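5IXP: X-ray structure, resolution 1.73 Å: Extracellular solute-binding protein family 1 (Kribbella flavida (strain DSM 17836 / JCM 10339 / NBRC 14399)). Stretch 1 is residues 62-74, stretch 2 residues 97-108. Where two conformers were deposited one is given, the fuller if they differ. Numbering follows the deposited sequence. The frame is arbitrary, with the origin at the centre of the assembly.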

ATOM      1  N   GLU A  62       7.538   5.739  -3.953  1.00 11.97           N
ATOM      2  CA  GLU A  62       6.448   4.945  -3.401  1.00 13.18           C
ATOM      3  C   GLU A  62       5.684   4.255  -4.529  1.00 12.66           C
ATOM      4  O   GLU A  62       5.595   4.760  -5.661  1.00 15.13           O
ATOM      5  CB  GLU A  62       5.495   5.810  -2.566  1.00 17.63           C
ATOM      6  CG  GLU A  62       4.886   5.080  -1.365  1.00 26.25           C
ATOM      7  CD  GLU A  62       3.456   4.591  -1.597  1.00 33.56           C
ATOM      8  OE1 GLU A  62       2.859   4.927  -2.634  1.00 32.41           O
ATOM      9  OE2 GLU A  62       2.922   3.879  -0.729  1.00 36.16           O
ATOM     10  N   VAL A  63       5.127   3.080  -4.213  1.00 13.03           N
ATOM     11  CA  VAL A  63       4.490   2.289  -5.260  1.00 13.51           C
ATOM     12  C   VAL A  63       3.313   3.032  -5.880  1.00 17.23           C
ATOM     13  O   VAL A  63       2.986   2.813  -7.055  1.00 21.92           O
ATOM     14  CB  VAL A  63       4.062   0.907  -4.727  1.00 14.29           C
ATOM     15  CG1 VAL A  63       2.954   1.041  -3.670  1.00 15.90           C
ATOM     16  CG2 VAL A  63       3.641   0.010  -5.894  1.00 15.72           C
ATOM     17  N   SER A  64       2.672   3.937  -5.137  1.00 15.94           N
ATOM     18  CA  SER A  64       1.512   4.589  -5.739  1.00 21.44           C
ATOM     19  C   SER A  64       1.890   5.631  -6.786  1.00 22.78           C
ATOM     20  O   SER A  64       1.012   6.059  -7.544  1.00 29.41           O
ATOM     21  CB  SER A  64       0.625   5.235  -4.676  1.00 27.10           C
ATOM     22  OG  SER A  64       1.284   6.330  -4.070  1.00 31.12           O
ATOM     23  N   TRP A  65       3.165   6.044  -6.845  0.77 23.98           N
ATOM     24  CA  TRP A  65       3.649   6.998  -7.845  0.77 23.84           C
ATOM     25  C   TRP A  65       4.276   6.338  -9.056  0.77 23.93           C
ATOM     26  O   TRP A  65       4.400   6.989 -10.098  0.77 23.04           O
ATOM     27  CB  TRP A  65       4.743   7.925  -7.292  0.77 24.72           C
ATOM     28  CG  TRP A  65       4.618   8.383  -5.914  0.77 20.43           C
ATOM     29  CD1 TRP A  65       3.477   8.542  -5.201  0.77 16.52           C
ATOM     30  CD2 TRP A  65       5.697   8.757  -5.049  0.77 18.78           C
ATOM     31  NE1 TRP A  65       3.771   8.979  -3.936  0.77 16.43           N
ATOM     32  CE2 TRP A  65       5.130   9.123  -3.818  0.77 19.21           C
ATOM     33  CE3 TRP A  65       7.088   8.806  -5.198  0.77 18.31           C
ATOM     34  CZ2 TRP A  65       5.901   9.536  -2.742  0.77 23.03           C
ATOM     35  CZ3 TRP A  65       7.853   9.214  -4.136  0.77 16.61           C
ATOM     36  CH2 TRP A  65       7.259   9.583  -2.916  0.77 21.47           C
ATOM     37  N   ILE A  66       4.744   5.095  -8.918  1.00 22.66           N
ATOM     38  CA  ILE A  66       5.681   4.541  -9.890  1.00 23.68           C
ATOM     39  C   ILE A  66       5.041   4.367 -11.265  1.00 26.47           C
ATOM     40  O   ILE A  66       5.761   4.333 -12.274  1.00 27.33           O
ATOM     41  CB  ILE A  66       6.298   3.235  -9.352  1.00 24.58           C
ATOM     42  CG1 ILE A  66       7.568   2.887 -10.140  1.00 27.16           C
ATOM     43  CG2 ILE A  66       5.289   2.096  -9.361  1.00 26.23           C
ATOM     44  CD1 ILE A  66       8.446   1.840  -9.467  1.00 30.89           C
ATOM     45  N   TYR A  67       3.704   4.310 -11.337  1.00 26.59           N
ATOM     46  CA  TYR A  67       3.027   4.238 -12.632  1.00 27.56           C
ATOM     47  C   TYR A  67       3.454   5.390 -13.534  1.00 28.23           C
ATOM     48  O   TYR A  67       3.651   5.204 -14.739  1.00 30.12           O
ATOM     49  CB  TYR A  67       1.500   4.247 -12.443  1.00 26.66           C
ATOM     50  CG  TYR A  67       0.922   5.604 -12.056  1.00 30.55           C
ATOM     51  CD1 TYR A  67       0.777   5.965 -10.724  1.00 32.58           C
ATOM     52  CD2 TYR A  67       0.531   6.525 -13.026  1.00 32.81           C
ATOM     53  CE1 TYR A  67       0.266   7.202 -10.363  1.00 33.42           C
ATOM     54  CE2 TYR A  67       0.024   7.772 -12.676  1.00 33.43           C
ATOM     55  CZ  TYR A  67      -0.106   8.103 -11.340  1.00 36.06           C
ATOM     56  OH  TYR A  67      -0.615   9.335 -10.974  1.00 38.96           O
ATOM     57  N   LYS A  68       3.607   6.585 -12.959  1.00 26.09           N
ATOM     58  CA  LYS A  68       3.966   7.760 -13.742  1.00 29.49           C
ATOM     59  C   LYS A  68       5.374   7.639 -14.308  1.00 30.41           C
ATOM     60  O   LYS A  68       5.662   8.172 -15.384  1.00 36.92           O
ATOM     61  CB  LYS A  68       3.827   9.012 -12.873  1.00 31.73           C
ATOM     62  CG  LYS A  68       4.221  10.314 -13.551  1.00 38.50           C
ATOM     63  CD  LYS A  68       3.560  11.515 -12.884  1.00 44.83           C
ATOM     64  CE  LYS A  68       4.200  12.828 -13.344  1.00 49.99           C
ATOM     65  NZ  LYS A  68       3.662  14.018 -12.617  1.00 50.66           N
ATOM     66  N   TYR A  69       6.260   6.922 -13.624  1.00 24.18           N
ATOM     67  CA  TYR A  69       7.636   6.840 -14.081  1.00 21.24           C
ATOM     68  C   TYR A  69       7.921   5.586 -14.887  1.00 22.09           C
ATOM     69  O   TYR A  69       8.890   5.572 -15.654  1.00 23.32           O
ATOM     70  CB  TYR A  69       8.577   6.982 -12.879  1.00 22.62           C
ATOM     71  CG  TYR A  69       8.358   8.349 -12.295  1.00 21.71           C
ATOM     72  CD1 TYR A  69       8.883   9.468 -12.918  1.00 23.43           C
ATOM     73  CD2 TYR A  69       7.535   8.536 -11.199  1.00 23.51           C
ATOM     74  CE1 TYR A  69       8.642  10.744 -12.428  1.00 24.92           C
ATOM     75  CE2 TYR A  69       7.288   9.805 -10.703  1.00 25.76           C
ATOM     76  CZ  TYR A  69       7.849  10.899 -11.325  1.00 24.93           C
ATOM     77  OH  TYR A  69       7.605  12.148 -10.840  1.00 29.55           O
ATOM     78  N   LEU A  70       7.077   4.556 -14.775  1.00 22.34           N
ATOM     79  CA  LEU A  70       7.122   3.481 -15.755  1.00 25.32           C
ATOM     80  C   LEU A  70       6.914   4.033 -17.159  1.00 28.55           C
ATOM     81  O   LEU A  70       7.548   3.578 -18.117  1.00 28.90           O
ATOM     82  CB  LEU A  70       6.070   2.418 -15.430  1.00 26.07           C
ATOM     83  CG  LEU A  70       6.303   1.568 -14.169  1.00 26.44           C
ATOM     84  CD1 LEU A  70       5.059   0.750 -13.816  1.00 27.95           C
ATOM     85  CD2 LEU A  70       7.506   0.660 -14.336  1.00 23.51           C
ATOM     86  N   ALA A  71       6.048   5.037 -17.296  1.00 30.68           N
ATOM     87  CA  ALA A  71       5.839   5.661 -18.598  1.00 32.07           C
ATOM     88  C   ALA A  71       7.031   6.497 -19.040  1.00 31.46           C
ATOM     89  O   ALA A  71       7.112   6.865 -20.217  1.00 33.47           O
ATOM     90  CB  ALA A  71       4.572   6.523 -18.574  1.00 32.59           C
ATOM     91  N   LYS A  72       7.956   6.800 -18.129  1.00 29.46           N
ATOM     92  CA  LYS A  72       9.171   7.539 -18.437  1.00 27.24           C
ATOM     93  C   LYS A  72      10.408   6.669 -18.255  1.00 26.46           C
ATOM     94  O   LYS A  72      11.473   7.166 -17.882  1.00 27.91           O
ATOM     95  CB  LYS A  72       9.271   8.789 -17.563  1.00 25.74           C
ATOM     96  CG  LYS A  72       8.148   9.776 -17.769  1.00 29.78           C
ATOM     97  CD  LYS A  72       8.245  10.921 -16.777  1.00 33.44           C
ATOM     98  CE  LYS A  72       7.323  12.056 -17.168  1.00 39.39           C
ATOM     99  NZ  LYS A  72       7.677  12.604 -18.508  1.00 41.19           N
ATOM    100  N   ALA A  73      10.280   5.364 -18.513  1.00 25.39           N
ATOM    101  CA  ALA A  73      11.346   4.436 -18.159  1.00 22.25           C
ATOM    102  C   ALA A  73      12.644   4.722 -18.898  1.00 23.03           C
ATOM    103  O   ALA A  73      13.708   4.303 -18.424  1.00 23.49           O
ATOM    104  CB  ALA A  73      10.909   3.000 -18.419  1.00 26.63           C
ATOM    105  N   ASP A  74      12.583   5.421 -20.041  1.00 23.15           N
ATOM    106  CA  ASP A  74      13.798   5.801 -20.753  1.00 26.22           C
ATOM    107  C   ASP A  74      14.739   6.612 -19.872  1.00 22.55           C
ATOM    108  O   ASP A  74      15.951   6.624 -20.104  1.00 24.12           O
ATOM    109  CB  ASP A  74      13.454   6.616 -22.008  1.00 30.08           C
ATOM    110  CG  ASP A  74      13.096   5.751 -23.201  1.00 38.75           C
ATOM    111  OD1 ASP A  74      12.849   4.540 -23.014  1.00 44.27           O
ATOM    112  OD2 ASP A  74      13.048   6.297 -24.331  1.00 39.33           O
ATOM    113  N   ALA A  97       6.962  -7.013 -10.226  1.00 19.98           N
ATOM    114  CA  ALA A  97       6.128  -6.666 -11.373  1.00 21.09           C
ATOM    115  C   ALA A  97       5.707  -5.203 -11.339  1.00 22.75           C
ATOM    116  O   ALA A  97       5.606  -4.557 -12.390  1.00 23.98           O
ATOM    117  CB  ALA A  97       4.895  -7.580 -11.415  1.00 23.08           C
ATOM    118  N   SER A  98       5.455  -4.658 -10.145  1.00 22.13           N
ATOM    119  CA  SER A  98       4.972  -3.283 -10.054  1.00 21.59           C
ATOM    120  C   SER A  98       6.021  -2.265 -10.475  1.00 22.41           C
ATOM    121  O   SER A  98       5.664  -1.117 -10.762  1.00 25.19           O
ATOM    122  CB  SER A  98       4.494  -2.969  -8.634  1.00 23.65           C
ATOM    123  OG  SER A  98       3.400  -3.793  -8.256  1.00 27.31           O
ATOM    124  N   ALA A  99       7.299  -2.649 -10.516  1.00 20.82           N
ATOM    125  CA  ALA A  99       8.369  -1.782 -10.996  1.00 19.08           C
ATOM    126  C   ALA A  99       8.930  -2.255 -12.334  1.00 20.80           C
ATOM    127  O   ALA A  99      10.058  -1.893 -12.696  1.00 19.14           O
ATOM    128  CB  ALA A  99       9.490  -1.684  -9.954  1.00 20.29           C
ATOM    129  N   THR A 100       8.167  -3.055 -13.074  1.00 22.68           N
ATOM    130  CA  THR A 100       8.574  -3.568 -14.377  1.00 23.07           C
ATOM    131  C   THR A 100       7.684  -2.958 -15.450  1.00 29.21           C
ATOM    132  O   THR A 100       6.458  -2.923 -15.299  1.00 30.10           O
ATOM    133  CB  THR A 100       8.484  -5.097 -14.421  1.00 23.54           C
ATOM    134  OG1 THR A 100       9.259  -5.642 -13.354  1.00 24.69           O
ATOM    135  CG2 THR A 100       9.022  -5.644 -15.749  1.00 22.93           C
ATOM    136  N   THR A 101       8.306  -2.472 -16.521  1.00 29.09           N
ATOM    137  CA  THR A 101       7.581  -1.877 -17.630  1.00 28.67           C
ATOM    138  C   THR A 101       6.902  -2.959 -18.459  1.00 29.50           C
ATOM    139  O   THR A 101       7.182  -4.151 -18.329  1.00 35.93           O
ATOM    140  CB  THR A 101       8.522  -1.093 -18.536  1.00 31.10           C
ATOM    141  OG1 THR A 101       9.421  -2.010 -19.172  1.00 33.71           O
ATOM    142  CG2 THR A 101       9.317  -0.068 -17.725  1.00 31.78           C
ATOM    143  N   SER A 102       6.018  -2.514 -19.353  1.00 37.19           N
ATOM    144  CA  SER A 102       5.364  -3.442 -20.271  1.00 39.15           C
ATOM    145  C   SER A 102       6.376  -4.210 -21.105  1.00 39.56           C
ATOM    146  O   SER A 102       6.147  -5.376 -21.439  1.00 41.41           O
ATOM    147  CB  SER A 102       4.402  -2.682 -21.180  1.00 43.65           C
ATOM    148  OG  SER A 102       3.404  -2.023 -20.415  1.00 52.13           O
ATOM    149  N   ASP A 103       7.504  -3.589 -21.429  1.00 40.53           N
ATOM    150  CA  ASP A 103       8.518  -4.210 -22.267  1.00 40.16           C
ATOM    151  C   ASP A 103       9.570  -4.967 -21.470  1.00 37.78           C
ATOM    152  O   ASP A 103      10.537  -5.459 -22.059  1.00 40.57           O
ATOM    153  CB  ASP A 103       9.191  -3.153 -23.146  1.00 43.94           C
ATOM    154  CG  ASP A 103       9.720  -1.986 -22.342  1.00 49.12           C
ATOM    155  OD1 ASP A 103       9.008  -0.965 -22.223  1.00 52.73           O
ATOM    156  OD2 ASP A 103      10.845  -2.099 -21.814  1.00 51.63           O
ATOM    157  N   GLY A 104       9.422  -5.055 -20.148  1.00 36.57           N
ATOM    158  CA  GLY A 104      10.285  -5.885 -19.336  1.00 33.20           C
ATOM    159  C   GLY A 104      11.405  -5.179 -18.598  1.00 30.59           C
ATOM    160  O   GLY A 104      12.154  -5.845 -17.872  1.00 28.65           O
ATOM    161  N   ARG A 105      11.559  -3.867 -18.760  1.00 28.72           N
ATOM    162  CA  ARG A 105      12.614  -3.160 -18.044  1.00 27.94           C
ATOM    163  C   ARG A 105      12.252  -3.032 -16.568  1.00 27.28           C
ATOM    164  O   ARG A 105      11.096  -2.792 -16.219  1.00 27.80           O
ATOM    165  CB  ARG A 105      12.836  -1.781 -18.664  1.00 26.76           C
ATOM    166  CG  ARG A 105      13.479  -1.840 -20.050  1.00 29.09           C
ATOM    167  CD  ARG A 105      13.540  -0.459 -20.690  1.00 33.48           C
ATOM    168  NE  ARG A 105      12.227   0.009 -21.131  1.00 34.28           N
ATOM    169  CZ  ARG A 105      11.974   1.248 -21.538  1.00 38.62           C
ATOM    170  NH1 ARG A 105      10.750   1.583 -21.928  1.00 41.37           N
ATOM    171  NH2 ARG A 105      12.940   2.157 -21.537  1.00 36.65           N
ATOM    172  N   ILE A 106      13.240  -3.209 -15.697  1.00 21.63           N
ATOM    173  CA  ILE A 106      13.018  -3.153 -14.256  1.00 19.56           C
ATOM    174  C   ILE A 106      13.657  -1.869 -13.748  1.00 18.04           C
ATOM    175  O   ILE A 106      14.884  -1.719 -13.788  1.00 18.51           O
ATOM    176  CB  ILE A 106      13.587  -4.385 -13.538  1.00 20.67           C
ATOM    177  CG1 ILE A 106      12.899  -5.654 -14.050  1.00 22.55           C
ATOM    178  CG2 ILE A 106      13.411  -4.249 -12.030  1.00 20.45           C
ATOM    179  CD1 ILE A 106      13.519  -6.928 -13.528  1.00 24.54           C
ATOM    180  N   ILE A 107      12.838  -0.929 -13.271  1.00 16.68           N
ATOM    181  CA  ILE A 107      13.373   0.376 -12.904  1.00 15.87           C
ATOM    182  C   ILE A 107      13.490   0.568 -11.404  1.00 13.92           C
ATOM    183  O   ILE A 107      14.017   1.601 -10.969  1.00 16.39           O
ATOM    184  CB  ILE A 107      12.551   1.526 -13.519  1.00 19.21           C
ATOM    185  CG1 ILE A 107      11.131   1.570 -12.951  1.00 18.28           C
ATOM    186  CG2 ILE A 107      12.542   1.416 -15.053  1.00 22.93           C
ATOM    187  CD1 ILE A 107      10.406   2.892 -13.278  1.00 22.38           C
ATOM    188  N   GLY A 108      13.045  -0.388 -10.600  1.00 13.68           N
ATOM    189  CA  GLY A 108      13.138  -0.245  -9.156  1.00 13.38           C
ATOM    190  C   GLY A 108      13.422  -1.553  -8.447  1.00 12.96           C
ATOM    191  O   GLY A 108      12.997  -2.630  -8.877  1.00 14.26           O
TER

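The apolar centre of this contact is Ile107, whose CA-to-CB bond points toward the helical stretch and whose CD1 reaches into a pocket lined by Leu70, Tyr69 and Ile66. Ile107 CD1 lies 3.8 Å from Leu70 CD2, 3.9 Å from Tyr69 O and 4.2 Å from Ile66 CG1, so it packs against backbone as well as side chains. The CA-to-CB bond of Leu70 runs sideways, but the end of the side chain comes nearer: with chi1 m and chi2 t, CD2 rests on the backbone of the opposing loop, 3.8 Å from Ala99 C and 3.9 Å from Thr101 N, while CD1 sits 3.6 Å from Ser98 O. That loop has its own backbone bonds, Ile107 N to Ala99 O (3.0 Å) and Thr101 N to Arg105 O (2.8 Å); these bonds join the 99-101 and 105-107 segments, and atoms of both lie against Leu70. One turn earlier, the CA-to-CB bond of Ile66 points toward the loop, and the side chain extends with both chi angles t, placing CD1 3.7 Å from Ala99 CB; beyond it, Val63 CG2 touches Ser98 CB at 4.1 Å.

At the other end, Ala73, which closes a type I turn begun at Leu70, directs its CB toward Thr101 CG2 (3.5 Å) and Ile107 CG2 (4.1 Å). The same methyl lies over one face of the Arg105 guanidinium, with Ala73 CB 3.7 Å from Arg105 CZ, while Asp74 approaches at the edge. Asp74 OD1 meets Arg105 NH2 near the guanidinium plane at 2.8 Å, a salt bridge and the only hydrogen bond between the stretches. Within its own stretch, Arg105 is also held by Asp103, NE to OD2 at 2.6 Å and NH1 to OD1 at 3.1 Å. The guanidinium thus joins two carboxylates, one from each stretch, at the polar edge of an otherwise largely apolar contact.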